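Local coordinates for diguanylate cyclase with PAS/PAC sensor (Marinobacter aquaeolei, PDB 3H9W), which probably makes cyclic di-GMP from two GTP molecules as a full-length enzyme, of which this chain is the N-terminal PAS sensor domain, at residues Glu38-Arg43 against Trp51-Cys56; Pro46-Trp51 against Asp69-His74; Asp65-Tyr70 against Trp81-Val86; Val85-Arg90 against Ala98-Met103. All blocks are in the same frame, centred on the assembly; numbering follows the deposited sequence.

Contact 1: residues Glu38-Arg43 against Trp51-Cys56; sequences EDWATR and WVVNFC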
loop_
_atom_site.group_PDB
_atom_site.type_symbol
_atom_site.label_atom_id
_atom_site.label_comp_id
_atom_site.label_asym_id
_atom_site.label_seq_id
_atom_site.Cartn_x
_atom_site.Cartn_y
_atom_site.Cartn_z
ATOM N N GLU A 38 14.371 8.452 10.572
ATOM C CA GLU A 38 14.745 9.787 11.021
ATOM C C GLU A 38 14.534 10.797 9.897
ATOM O O GLU A 38 14.100 11.927 10.134
ATOM C CB GLU A 38 16.213 9.788 11.469
ATOM C CG GLU A 38 16.668 11.070 12.151
ATOM C CD GLU A 38 18.096 10.973 12.675
ATOM O OE1 GLU A 38 19.039 10.943 11.854
ATOM O OE2 GLU A 38 18.272 10.918 13.910
ATOM N N ASP A 39 14.842 10.387 8.670
ATOM C CA ASP A 39 14.675 11.269 7.512
ATOM C C ASP A 39 13.187 11.532 7.281
ATOM O O ASP A 39 12.773 12.651 6.978
ATOM C CB ASP A 39 15.285 10.629 6.263
ATOM C CG ASP A 39 16.785 10.423 6.387
ATOM O OD1 ASP A 39 17.500 11.415 6.635
ATOM O OD2 ASP A 39 17.245 9.272 6.224
ATOM N N TRP A 40 12.394 10.479 7.419
ATOM C CA TRP A 40 10.948 10.559 7.251
ATOM C C TRP A 40 10.362 11.504 8.301
ATOM O O TRP A 40 9.520 12.351 7.993
ATOM C CB TRP A 40 10.362 9.154 7.403
ATOM C CG TRP A 40 8.877 9.089 7.552
ATOM C CD1 TRP A 40 7.938 9.241 6.570
ATOM C CD2 TRP A 40 8.158 8.828 8.758
ATOM N NE1 TRP A 40 6.675 9.087 7.093
ATOM C CE2 TRP A 40 6.781 8.836 8.437
ATOM C CE3 TRP A 40 8.543 8.588 10.084
ATOM C CZ2 TRP A 40 5.787 8.614 9.394
ATOM C CZ3 TRP A 40 7.552 8.366 11.038
ATOM C CH2 TRP A 40 6.191 8.383 10.685
ATOM N N ALA A 41 10.817 11.355 9.542
ATOM C CA ALA A 41 10.343 12.184 10.651
ATOM C C ALA A 41 10.755 13.650 10.519
ATOM O O ALA A 41 10.007 14.556 10.898
ATOM C CB ALA A 41 10.861 11.615 11.979
ATOM N N THR A 42 11.948 13.884 9.988
ATOM C CA THR A 42 12.445 15.244 9.821
ATOM C C THR A 42 11.740 16.002 8.703
ATOM O O THR A 42 11.415 17.177 8.850
ATOM C CB THR A 42 13.963 15.231 9.551
ATOM O OG1 THR A 42 14.645 14.776 10.728
ATOM C CG2 THR A 42 14.464 16.622 9.182
ATOM N N ARG A 43 11.498 15.319 7.590
ATOM C CA ARG A 43 10.858 15.927 6.427
ATOM C C ARG A 43 9.343 15.946 6.580
ATOM O O ARG A 43 8.602 15.402 5.757
ATOM C CB ARG A 43 11.277 15.147 5.183
ATOM C CG ARG A 43 12.784 15.196 4.997
ATOM C CD ARG A 43 13.305 14.193 3.980
ATOM N NE ARG A 43 14.764 14.257 3.929
ATOM C CZ ARG A 43 15.525 13.500 3.148
ATOM N NH1 ARG A 43 14.971 12.607 2.335
ATOM N NH2 ARG A 43 16.845 13.642 3.179
ATOM N N TRP A 51 2.682 14.437 16.418
ATOM C CA TRP A 51 1.799 13.309 16.699
ATOM C C TRP A 51 2.013 12.082 15.823
ATOM O O TRP A 51 1.852 10.952 16.282
ATOM C CB TRP A 51 0.337 13.754 16.586
ATOM C CG TRP A 51 -0.142 13.999 15.182
ATOM C CD1 TRP A 51 -0.132 15.184 14.494
ATOM C CD2 TRP A 51 -0.715 13.027 14.296
ATOM N NE1 TRP A 51 -0.672 15.007 13.235
ATOM C CE2 TRP A 51 -1.037 13.693 13.090
ATOM C CE3 TRP A 51 -0.991 11.658 14.407
ATOM C CZ2 TRP A 51 -1.616 13.033 12.001
ATOM C CZ3 TRP A 51 -1.569 11.000 13.322
ATOM C CH2 TRP A 51 -1.876 11.692 12.134
ATOM N N VAL A 52 2.376 12.306 14.566
ATOM C CA VAL A 52 2.575 11.209 13.621
ATOM C C VAL A 52 3.649 10.210 14.050
ATOM O O VAL A 52 3.440 8.999 13.996
ATOM C CB VAL A 52 2.927 11.751 12.219
ATOM C CG1 VAL A 52 3.269 10.593 11.278
ATOM C CG2 VAL A 52 1.748 12.549 11.663
ATOM N N VAL A 53 4.799 10.717 14.470
ATOM C CA VAL A 53 5.879 9.846 14.894
ATOM C C VAL A 53 5.447 8.943 16.049
ATOM O O VAL A 53 5.605 7.723 15.983
ATOM C CB VAL A 53 7.117 10.678 15.301
ATOM C CG1 VAL A 53 8.270 9.757 15.679
ATOM C CG2 VAL A 53 7.522 11.584 14.149
ATOM N N ASN A 54 4.881 9.528 17.100
ATOM C CA ASN A 54 4.443 8.737 18.250
ATOM C C ASN A 54 3.357 7.729 17.887
ATOM O O ASN A 54 3.375 6.590 18.354
ATOM C CB ASN A 54 3.930 9.648 19.372
ATOM C CG ASN A 54 5.022 10.523 19.956
ATOM O OD1 ASN A 54 6.157 10.076 20.141
ATOM N ND2 ASN A 54 4.680 11.772 20.266
ATOM N N PHE A 55 2.409 8.155 17.061
ATOM C CA PHE A 55 1.331 7.276 16.638
ATOM C C PHE A 55 1.904 6.078 15.872
ATOM O O PHE A 55 1.653 4.927 16.226
ATOM C CB PHE A 55 0.335 8.051 15.757
ATOM C CG PHE A 55 -0.737 7.188 15.152
ATOM C CD1 PHE A 55 -1.734 6.625 15.944
ATOM C CD2 PHE A 55 -0.714 6.890 13.799
ATOM C CE1 PHE A 55 -2.685 5.768 15.394
ATOM C CE2 PHE A 55 -1.660 6.035 13.238
ATOM C CZ PHE A 55 -2.643 5.474 14.036
ATOM N N CYS A 56 2.699 6.339 14.840
ATOM C CA CYS A 56 3.259 5.240 14.056
ATOM C C CYS A 56 4.128 4.290 14.874
ATOM O O CYS A 56 4.078 3.076 14.682
ATOM C CB CYS A 56 4.039 5.786 12.855
ATOM S SG CYS A 56 2.963 6.551 11.612
#
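Ala41 and Val53 mark the nearest backbone approach, CA to CA 6.6 Å, where the axes of helical segments 38-42 and 51-56 come within 10.7 Å and run at 142° to each other, closer to antiparallel than to perpendicular. Trp40 does most of the touching. Its chi1 of 167° puts CG anti to the backbone N; with chi2 at 76° the far corner of the six-membered ring reaches helix 46-61. Trp40 CH2 and CZ2 both lie 3.7 Å from Val52 CG1, a methyl that meets this ring corner obliquely. A turn further on, Cys56 SG sits 3.8 Å from Trp40 CH2, in a sulfur-aromatic contact that is also oblique; the sulfur is 5.0 Å from the ring centroid. The other end of the indole is held elsewhere, by a hydrogen bond from Trp40 NE1 to the hydroxyl of Tyr70 on strand 66-73. Beside this group, Ala41 CB packs against Val53 CG2 at 4.0 Å, a small methyl-to-methyl touch where the backbones are nearest. No hydrogen bond joins the two segments; apolar packing and the sulfur do the work. Val52 and Cys56 are buried and also touch Tyr70 and His66 of strand 66-73. This is the helical side of a PAS fold, with a short helix and the long helix before the third strand packed together beside the antiparallel sheet.

Contact 2: residues Pro46-Trp51 against Asp69-His74; sequences PEDQEW and DYRALH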
loop_
_atom_site.group_PDB
_atom_site.type_symbol
_atom_site.label_atom_id
_atom_site.label_comp_id
_atom_site.label_asym_id
_atom_site.label_seq_id
_atom_site.Cartn_x
_atom_site.Cartn_y
_atom_site.Cartn_z
ATOM N N PRO A 46 6.057 20.717 11.253
ATOM C CA PRO A 46 6.254 20.711 12.707
ATOM C C PRO A 46 5.042 20.315 13.554
ATOM O O PRO A 46 5.197 19.661 14.583
ATOM C CB PRO A 46 6.736 22.142 13.003
ATOM C CG PRO A 46 6.136 22.950 11.890
ATOM C CD PRO A 46 6.352 22.048 10.693
ATOM N N GLU A 47 3.843 20.700 13.130
ATOM C CA GLU A 47 2.648 20.360 13.891
ATOM C C GLU A 47 2.243 18.903 13.684
ATOM O O GLU A 47 1.444 18.357 14.445
ATOM C CB GLU A 47 1.481 21.287 13.520
ATOM C CG GLU A 47 1.758 22.769 13.799
ATOM C CD GLU A 47 0.513 23.634 13.730
ATOM O OE1 GLU A 47 -0.444 23.262 13.015
ATOM O OE2 GLU A 47 0.493 24.701 14.377
ATOM N N ASP A 48 2.790 18.275 12.649
ATOM C CA ASP A 48 2.480 16.881 12.381
ATOM C C ASP A 48 3.511 15.986 13.055
ATOM O O ASP A 48 3.191 14.886 13.519
ATOM C CB ASP A 48 2.414 16.618 10.872
ATOM C CG ASP A 48 1.113 17.090 10.267
ATOM O OD1 ASP A 48 0.064 16.947 10.943
ATOM O OD2 ASP A 48 1.113 17.585 9.121
ATOM N N GLN A 49 4.750 16.457 13.128
ATOM C CA GLN A 49 5.795 15.678 13.779
ATOM C C GLN A 49 5.348 15.474 15.219
ATOM O O GLN A 49 5.722 14.501 15.857
ATOM C CB GLN A 49 7.122 16.438 13.767
ATOM C CG GLN A 49 7.636 16.812 12.390
ATOM C CD GLN A 49 8.866 17.699 12.470
ATOM O OE1 GLN A 49 8.848 18.737 13.132
ATOM N NE2 GLN A 49 9.936 17.297 11.796
ATOM N N GLU A 50 4.531 16.407 15.707
ATOM C CA GLU A 50 4.012 16.386 17.076
ATOM C C GLU A 50 3.108 15.203 17.420
ATOM O O GLU A 50 2.802 14.980 18.596
ATOM C CB GLU A 50 3.256 17.691 17.369
ATOM C CG GLU A 50 4.137 18.835 17.870
ATOM C CD GLU A 50 3.401 20.169 17.973
ATOM O OE1 GLU A 50 2.225 20.188 18.397
ATOM O OE2 GLU A 50 4.011 21.207 17.641
ATOM N N TRP A 51 2.682 14.437 16.418
ATOM C CA TRP A 51 1.799 13.309 16.699
ATOM C C TRP A 51 2.013 12.082 15.823
ATOM O O TRP A 51 1.852 10.952 16.282
ATOM C CB TRP A 51 0.337 13.754 16.586
ATOM C CG TRP A 51 -0.142 13.999 15.182
ATOM C CD1 TRP A 51 -0.132 15.184 14.494
ATOM C CD2 TRP A 51 -0.715 13.027 14.296
ATOM N NE1 TRP A 51 -0.672 15.007 13.235
ATOM C CE2 TRP A 51 -1.037 13.693 13.090
ATOM C CE3 TRP A 51 -0.991 11.658 14.407
ATOM C CZ2 TRP A 51 -1.616 13.033 12.001
ATOM C CZ3 TRP A 51 -1.569 11.000 13.322
ATOM C CH2 TRP A 51 -1.876 11.692 12.134
ATOM N N ASP A 69 -2.240 10.812 7.895
ATOM C CA ASP A 69 -2.256 11.887 6.915
ATOM C C ASP A 69 -1.448 13.029 7.510
ATOM O O ASP A 69 -1.683 13.430 8.648
ATOM C CB ASP A 69 -3.690 12.371 6.665
ATOM C CG ASP A 69 -4.526 11.370 5.896
ATOM O OD1 ASP A 69 -4.106 10.199 5.780
ATOM O OD2 ASP A 69 -5.609 11.759 5.408
ATOM N N TYR A 70 -0.491 13.545 6.749
ATOM C CA TYR A 70 0.324 14.645 7.239
ATOM C C TYR A 70 0.940 15.448 6.104
ATOM O O TYR A 70 0.913 15.046 4.930
ATOM C CB TYR A 70 1.442 14.120 8.154
ATOM C CG TYR A 70 2.309 13.085 7.487
ATOM C CD1 TYR A 70 2.022 11.724 7.605
ATOM C CD2 TYR A 70 3.378 13.466 6.674
ATOM C CE1 TYR A 70 2.773 10.770 6.922
ATOM C CE2 TYR A 70 4.137 12.512 5.990
ATOM C CZ TYR A 70 3.821 11.169 6.117
ATOM O OH TYR A 70 4.542 10.230 5.407
ATOM N N ARG A 71 1.491 16.598 6.471
ATOM C CA ARG A 71 2.135 17.484 5.527
ATOM C C ARG A 71 3.612 17.134 5.474
ATOM O O ARG A 71 4.342 17.307 6.456
ATOM C CB ARG A 71 1.937 18.940 5.971
ATOM C CG ARG A 71 0.494 19.416 5.825
ATOM C CD ARG A 71 0.118 20.471 6.852
ATOM N NE ARG A 71 0.011 19.920 8.208
ATOM C CZ ARG A 71 -0.343 20.635 9.273
ATOM N NH1 ARG A 71 -0.625 21.927 9.140
ATOM N NH2 ARG A 71 -0.403 20.069 10.468
ATOM N N ALA A 72 4.044 16.612 4.331
ATOM C CA ALA A 72 5.438 16.242 4.139
ATOM C C ALA A 72 6.178 17.474 3.653
ATOM O O ALA A 72 5.610 18.318 2.959
ATOM C CB ALA A 72 5.554 15.115 3.097
ATOM N N LEU A 73 7.446 17.570 4.016
ATOM C CA LEU A 73 8.270 18.709 3.634
ATOM C C LEU A 73 9.003 18.467 2.325
ATOM O O LEU A 73 9.780 17.519 2.205
ATOM C CB LEU A 73 9.292 18.992 4.742
ATOM C CG LEU A 73 10.265 20.145 4.509
ATOM C CD1 LEU A 73 9.491 21.456 4.402
ATOM C CD2 LEU A 73 11.262 20.205 5.650
ATOM N N HIS A 74 8.747 19.321 1.342
ATOM C CA HIS A 74 9.411 19.226 0.051
ATOM C C HIS A 74 10.782 19.870 0.248
ATOM O O HIS A 74 10.935 20.735 1.116
ATOM C CB HIS A 74 8.606 19.996 -1.000
ATOM C CG HIS A 74 9.124 19.843 -2.393
ATOM N ND1 HIS A 74 10.304 20.413 -2.816
ATOM C CD2 HIS A 74 8.619 19.182 -3.461
ATOM C CE1 HIS A 74 10.504 20.112 -4.087
ATOM N NE2 HIS A 74 9.497 19.366 -4.502
HETATM O O HOH W 1 -2.275 21.863 11.837
HETATM O O HOH W 2 -2.429 15.788 9.752
#
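Asp48 and Arg71 form the charged centre of this contact. Arg71 grips the carboxylate side-on: NE reaches Asp48 OD2 at 2.7 Å, and NH2 reaches Asp48 OD1 at 3.2 Å in a nearly straight bond (173°). These two nitrogens meet their oxygens well out of the carboxylate plane, the two flat groups being turned 66° apart. Arg71 N adds a main-chain bond of 2.9 Å to Asp48 OD2, arriving from the face opposite NE. Within the helix, Trp51 NE1 donates to Asp48 OD1 at 3.1 Å. Two waters bridge the segments: one donates to Asp48 OD1 and to Asp69 O, the other donates to Glu47 OE1 and accepts from Arg71 NH2. Packing completes the contact: the Trp51 ring turns its edge to the strand, CZ2 lying 3.4 Å from Asp69 O, while Tyr70 CB rests 3.6 Å from Asp48 OD2. Four protein N-H groups and a water thus serve one buried carboxylate, which would be expected to stay ionised and fixed in rotation.

Contact 3: residues Asp65-Tyr70 against Trp81-Val86; sequences DHEADY and WIRDVV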
loop_
_atom_site.group_PDB
_atom_site.type_symbol
_atom_site.label_atom_id
_atom_site.label_comp_id
_atom_site.label_asym_id
_atom_site.label_seq_id
_atom_site.Cartn_x
_atom_site.Cartn_y
_atom_site.Cartn_z
ATOM N N ASP A 65 -1.508 -2.639 11.824
ATOM C CA ASP A 65 -1.424 -1.840 10.603
ATOM C C ASP A 65 -2.047 -0.496 10.881
ATOM O O ASP A 65 -2.993 -0.395 11.653
ATOM C CB ASP A 65 -2.175 -2.510 9.459
ATOM C CG ASP A 65 -1.450 -3.712 8.928
ATOM O OD1 ASP A 65 -0.494 -4.168 9.594
ATOM O OD2 ASP A 65 -1.837 -4.194 7.850
ATOM N N HIS A 66 -1.522 0.544 10.249
ATOM C CA HIS A 66 -2.053 1.876 10.481
ATOM C C HIS A 66 -1.801 2.773 9.287
ATOM O O HIS A 66 -1.139 2.380 8.326
ATOM C CB HIS A 66 -1.385 2.476 11.722
ATOM C CG HIS A 66 0.109 2.393 11.692
ATOM N ND1 HIS A 66 0.791 1.209 11.883
ATOM C CD2 HIS A 66 1.052 3.330 11.435
ATOM C CE1 HIS A 66 2.087 1.422 11.742
ATOM N NE2 HIS A 66 2.272 2.702 11.469
ATOM N N GLU A 67 -2.337 3.986 9.357
ATOM C CA GLU A 67 -2.154 4.968 8.299
ATOM C C GLU A 67 -2.261 6.347 8.932
ATOM O O GLU A 67 -2.929 6.511 9.949
ATOM C CB GLU A 67 -3.223 4.809 7.214
ATOM C CG GLU A 67 -4.620 5.190 7.655
ATOM C CD GLU A 67 -5.615 5.169 6.504
ATOM O OE1 GLU A 67 -5.866 4.076 5.963
ATOM O OE2 GLU A 67 -6.137 6.247 6.144
ATOM N N ALA A 68 -1.586 7.327 8.341
ATOM C CA ALA A 68 -1.607 8.692 8.850
ATOM C C ALA A 68 -1.539 9.698 7.716
ATOM O O ALA A 68 -0.882 9.465 6.699
ATOM C CB ALA A 68 -0.427 8.920 9.811
ATOM N N ASP A 69 -2.240 10.812 7.895
ATOM C CA ASP A 69 -2.256 11.887 6.915
ATOM C C ASP A 69 -1.448 13.029 7.510
ATOM O O ASP A 69 -1.683 13.430 8.648
ATOM C CB ASP A 69 -3.690 12.371 6.665
ATOM C CG ASP A 69 -4.526 11.370 5.896
ATOM O OD1 ASP A 69 -4.106 10.199 5.780
ATOM O OD2 ASP A 69 -5.609 11.759 5.408
ATOM N N TYR A 70 -0.491 13.545 6.749
ATOM C CA TYR A 70 0.324 14.645 7.239
ATOM C C TYR A 70 0.940 15.448 6.104
ATOM O O TYR A 70 0.913 15.046 4.930
ATOM C CB TYR A 70 1.442 14.120 8.154
ATOM C CG TYR A 70 2.309 13.085 7.487
ATOM C CD1 TYR A 70 2.022 11.724 7.605
ATOM C CD2 TYR A 70 3.378 13.466 6.674
ATOM C CE1 TYR A 70 2.773 10.770 6.922
ATOM C CE2 TYR A 70 4.137 12.512 5.990
ATOM C CZ TYR A 70 3.821 11.169 6.117
ATOM O OH TYR A 70 4.542 10.230 5.407
ATOM N N TRP A 81 0.675 17.334 1.145
ATOM C CA TRP A 81 -0.170 16.435 1.911
ATOM C C TRP A 81 0.016 15.001 1.451
ATOM O O TRP A 81 -0.212 14.674 0.284
ATOM C CB TRP A 81 -1.639 16.822 1.762
ATOM C CG TRP A 81 -2.058 17.882 2.723
ATOM C CD1 TRP A 81 -2.250 19.210 2.459
ATOM C CD2 TRP A 81 -2.328 17.705 4.117
ATOM N NE1 TRP A 81 -2.632 19.869 3.604
ATOM C CE2 TRP A 81 -2.687 18.970 4.638
ATOM C CE3 TRP A 81 -2.305 16.597 4.980
ATOM C CZ2 TRP A 81 -3.019 19.160 5.986
ATOM C CZ3 TRP A 81 -2.635 16.786 6.322
ATOM C CH2 TRP A 81 -2.988 18.060 6.810
ATOM N N ILE A 82 0.408 14.148 2.387
ATOM C CA ILE A 82 0.653 12.746 2.099
ATOM C C ILE A 82 -0.080 11.816 3.059
ATOM O O ILE A 82 -0.317 12.151 4.219
ATOM C CB ILE A 82 2.181 12.453 2.164
ATOM C CG1 ILE A 82 2.845 12.938 0.871
ATOM C CG2 ILE A 82 2.437 10.965 2.408
ATOM C CD1 ILE A 82 4.305 12.578 0.743
ATOM N N ARG A 83 -0.461 10.654 2.542
ATOM C CA ARG A 83 -1.106 9.624 3.337
ATOM C C ARG A 83 -0.105 8.479 3.319
ATOM O O ARG A 83 0.278 8.001 2.254
ATOM C CB ARG A 83 -2.426 9.158 2.707
ATOM C CG ARG A 83 -3.057 7.933 3.409
ATOM C CD ARG A 83 -4.532 7.775 3.033
ATOM N NE ARG A 83 -5.263 8.972 3.442
ATOM C CZ ARG A 83 -6.134 9.633 2.688
ATOM N NH1 ARG A 83 -6.417 9.219 1.458
ATOM N NH2 ARG A 83 -6.684 10.746 3.156
ATOM N N ASP A 84 0.334 8.064 4.499
ATOM C CA ASP A 84 1.286 6.972 4.618
ATOM C C ASP A 84 0.467 5.787 5.140
ATOM O O ASP A 84 -0.211 5.900 6.165
ATOM C CB ASP A 84 2.390 7.376 5.604
ATOM C CG ASP A 84 3.582 6.439 5.585
ATOM O OD1 ASP A 84 3.652 5.553 4.711
ATOM O OD2 ASP A 84 4.468 6.602 6.454
ATOM N N VAL A 85 0.505 4.673 4.409
ATOM C CA VAL A 85 -0.233 3.463 4.767
ATOM C C VAL A 85 0.779 2.387 5.081
ATOM O O VAL A 85 1.635 2.073 4.255
ATOM C CB VAL A 85 -1.133 2.993 3.613
ATOM C CG1 VAL A 85 -1.923 1.759 4.041
ATOM C CG2 VAL A 85 -2.085 4.113 3.218
ATOM N N VAL A 86 0.655 1.812 6.273
ATOM C CA VAL A 86 1.616 0.835 6.757
ATOM C C VAL A 86 1.102 -0.535 7.149
ATOM O O VAL A 86 0.144 -0.663 7.913
ATOM C CB VAL A 86 2.355 1.388 7.996
ATOM C CG1 VAL A 86 3.489 0.455 8.382
ATOM C CG2 VAL A 86 2.879 2.792 7.701
#
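Val86 CB lies over one face of the His66 ring, offset toward its rim, in a CH-pi contact 3.9 Å from the centroid. One face of the Tyr70 ring carries Ile82 O, and Asp84 CB comes to its edge, 3.6 Å from Tyr70 OH, whose polar partner is Trp40. The Trp81 ring turns its edge to Asp69 C. The Arg83 guanidinium meets Asp69 in its own plane: NE bonds OD1 at 2.9 Å and NH2 bonds OD2 at 2.7 Å, both on the syn side. Glu67 OE2 is a long 3.9 Å from Arg83 NE and well out of that plane, so only charge acts there; Glu67 OE1 pairs with Lys3 of the second subunit. A leucine in place of Arg83 would probably leave the Asp69 carboxylate without its charged mate and free to turn. Paired backbone bonds at His66-Val86, Ala68-Asp84 and Tyr70-Ile82 fix the antiparallel register. Charge pairs thus gather on the face of Glu67, Asp69 and Arg83, while the other packs His66, Tyr70, Ile82 and Val86 around buried Asp84.

Contact 4: residues Val85-Arg90 against Ala98-Met103; sequences VVHVVR and ALIGFM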
loop_
_atom_site.group_PDB
_atom_site.type_symbol
_atom_site.label_atom_id
_atom_site.label_comp_id
_atom_site.label_asym_id
_atom_site.label_seq_id
_atom_site.Cartn_x
_atom_site.Cartn_y
_atom_site.Cartn_z
ATOM N N VAL A 85 0.505 4.673 4.409
ATOM C CA VAL A 85 -0.233 3.463 4.767
ATOM C C VAL A 85 0.779 2.387 5.081
ATOM O O VAL A 85 1.635 2.073 4.255
ATOM C CB VAL A 85 -1.133 2.993 3.613
ATOM C CG1 VAL A 85 -1.923 1.759 4.041
ATOM C CG2 VAL A 85 -2.085 4.113 3.218
ATOM N N VAL A 86 0.655 1.812 6.273
ATOM C CA VAL A 86 1.616 0.835 6.757
ATOM C C VAL A 86 1.102 -0.535 7.149
ATOM O O VAL A 86 0.144 -0.663 7.913
ATOM C CB VAL A 86 2.355 1.388 7.996
ATOM C CG1 VAL A 86 3.489 0.455 8.382
ATOM C CG2 VAL A 86 2.879 2.792 7.701
ATOM N N HIS A 87 1.770 -1.557 6.629
ATOM C CA HIS A 87 1.454 -2.933 6.970
ATOM C C HIS A 87 2.646 -3.416 7.794
ATOM O O HIS A 87 3.792 -3.212 7.394
ATOM C CB HIS A 87 1.318 -3.801 5.726
ATOM C CG HIS A 87 1.196 -5.260 6.039
ATOM N ND1 HIS A 87 2.119 -6.191 5.619
ATOM C CD2 HIS A 87 0.290 -5.938 6.783
ATOM C CE1 HIS A 87 1.790 -7.380 6.092
ATOM N NE2 HIS A 87 0.684 -7.254 6.801
ATOM N N VAL A 88 2.379 -4.040 8.939
ATOM C CA VAL A 88 3.446 -4.542 9.809
ATOM C C VAL A 88 3.688 -6.024 9.550
ATOM O O VAL A 88 2.761 -6.825 9.610
ATOM C CB VAL A 88 3.087 -4.373 11.296
ATOM C CG1 VAL A 88 4.283 -4.738 12.161
ATOM C CG2 VAL A 88 2.638 -2.947 11.570
ATOM N N VAL A 89 4.938 -6.375 9.265
ATOM C CA VAL A 89 5.318 -7.759 8.990
ATOM C C VAL A 89 6.043 -8.378 10.185
ATOM O O VAL A 89 6.946 -7.764 10.755
ATOM C CB VAL A 89 6.255 -7.842 7.770
ATOM C CG1 VAL A 89 6.550 -9.298 7.427
ATOM C CG2 VAL A 89 5.631 -7.121 6.589
ATOM N N ARG A 90 5.645 -9.592 10.554
ATOM C CA ARG A 90 6.258 -10.305 11.673
ATOM C C ARG A 90 7.068 -11.485 11.151
ATOM O O ARG A 90 6.725 -12.069 10.123
ATOM C CB ARG A 90 5.178 -10.809 12.634
ATOM C CG ARG A 90 4.407 -9.700 13.309
ATOM C CD ARG A 90 3.346 -10.229 14.255
ATOM N NE ARG A 90 2.727 -9.134 14.990
ATOM C CZ ARG A 90 1.791 -9.283 15.920
ATOM N NH1 ARG A 90 1.348 -10.493 16.237
ATOM N NH2 ARG A 90 1.302 -8.215 16.541
ATOM N N ALA A 98 9.515 -5.986 9.924
ATOM C CA ALA A 98 9.613 -4.882 8.993
ATOM C C ALA A 98 8.294 -4.170 8.817
ATOM O O ALA A 98 7.254 -4.627 9.292
ATOM C CB ALA A 98 10.116 -5.380 7.649
ATOM N N LEU A 99 8.360 -3.033 8.135
ATOM C CA LEU A 99 7.191 -2.220 7.834
ATOM C C LEU A 99 7.211 -2.042 6.319
ATOM O O LEU A 99 8.243 -1.695 5.747
ATOM C CB LEU A 99 7.307 -0.857 8.523
ATOM C CG LEU A 99 7.476 -0.861 10.043
ATOM C CD1 LEU A 99 7.700 0.566 10.537
ATOM C CD2 LEU A 99 6.244 -1.471 10.707
ATOM N N ILE A 100 6.079 -2.289 5.671
ATOM C CA ILE A 100 5.983 -2.166 4.220
ATOM C C ILE A 100 4.717 -1.394 3.876
ATOM O O ILE A 100 3.670 -1.615 4.479
ATOM C CB ILE A 100 5.879 -3.549 3.542
ATOM C CG1 ILE A 100 4.590 -4.241 3.996
ATOM C CG2 ILE A 100 7.067 -4.408 3.925
ATOM C CD1 ILE A 100 4.126 -5.361 3.086
ATOM N N GLY A 101 4.798 -0.503 2.901
ATOM C CA GLY A 101 3.607 0.238 2.553
ATOM C C GLY A 101 3.771 1.165 1.380
ATOM O O GLY A 101 4.651 0.982 0.536
ATOM N N PHE A 102 2.914 2.177 1.337
ATOM C CA PHE A 102 2.937 3.156 0.262
ATOM C C PHE A 102 2.687 4.552 0.811
ATOM O O PHE A 102 2.008 4.717 1.819
ATOM C CB PHE A 102 1.814 2.878 -0.746
ATOM C CG PHE A 102 1.988 1.629 -1.559
ATOM C CD1 PHE A 102 2.804 1.620 -2.676
ATOM C CD2 PHE A 102 1.294 0.470 -1.228
ATOM C CE1 PHE A 102 2.927 0.468 -3.466
ATOM C CE2 PHE A 102 1.410 -0.688 -2.007
ATOM C CZ PHE A 102 2.228 -0.679 -3.126
HETATM N N MSE A 103 3.239 5.547 0.127
HETATM C CA MSE A 103 3.003 6.942 0.465
HETATM C C MSE A 103 2.214 7.451 -0.728
HETATM O O MSE A 103 2.554 7.160 -1.875
HETATM C CB MSE A 103 4.310 7.719 0.603
HETATM C CG MSE A 103 4.910 7.657 1.986
HETATM SE SE MSE A 103 6.738 8.265 1.973
HETATM C CE MSE A 103 7.383 7.128 3.383
#
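Ile100 lies beside His87, the two pointing the same way from neighbouring strands. From CB the isoleucine forks. Its CG1 sits between the backbone N and the carbonyl carbon (chi1 63°), 3.5 Å from His87 ND1 and in the plane of that ring; on Val89 it meets CG2 at 4.0 Å. Its other branch, CG2, also touches Val89 CG2, at 4.1 Å. At the tip, Ile100 CD1 ends 3.3 Å from His87 ND1, again at the imidazole edge. An alanine in place of Ile100 would probably open a gap at this edge and let the imidazole turn more freely. Strands 79-90 and 96-105 form a beta hairpin in the antiparallel sheet of the PAS fold, the backbones bonding in both directions at Val85-Phe102, His87-Ile100 and Val89-Ala98. On the face of His87, Ile100 and Phe102 the second subunit packs: its Ile100 and Phe102 meet their own counterparts here, and its Tyr18 ring meets His87. The reverse face is aliphatic, with Leu99 CB 4.0 Å from Val86 CG1 and Leu99 CD2 4.0 Å from Val88 CG2. Across from Val86, Gly101 CA makes a CA-H...O contact of 3.2 Å with Val85 O.

In the fold
From the N terminus, contact 1 comes first, closing the short connection that brings helix 37-42 back against helix 46-61. Contact 2 starts inside that loop, at the beginning of helix 46-61, and ends on strand 66-73, so the two cross along the chain and share Trp51. Contact 3 then closes the hairpin of strands 66-73 and 79-90, sharing Asp69 and Tyr70 with contact 2. Contact 4 follows in the same way, sharing Val85 and Val86 with contact 3 and closing the next hairpin with strand 96-105. Contacts 1 and 2 thus tie the helices to each other and to an outer strand; contacts 3 and 4 carry the sheet inward and both touch the second subunit.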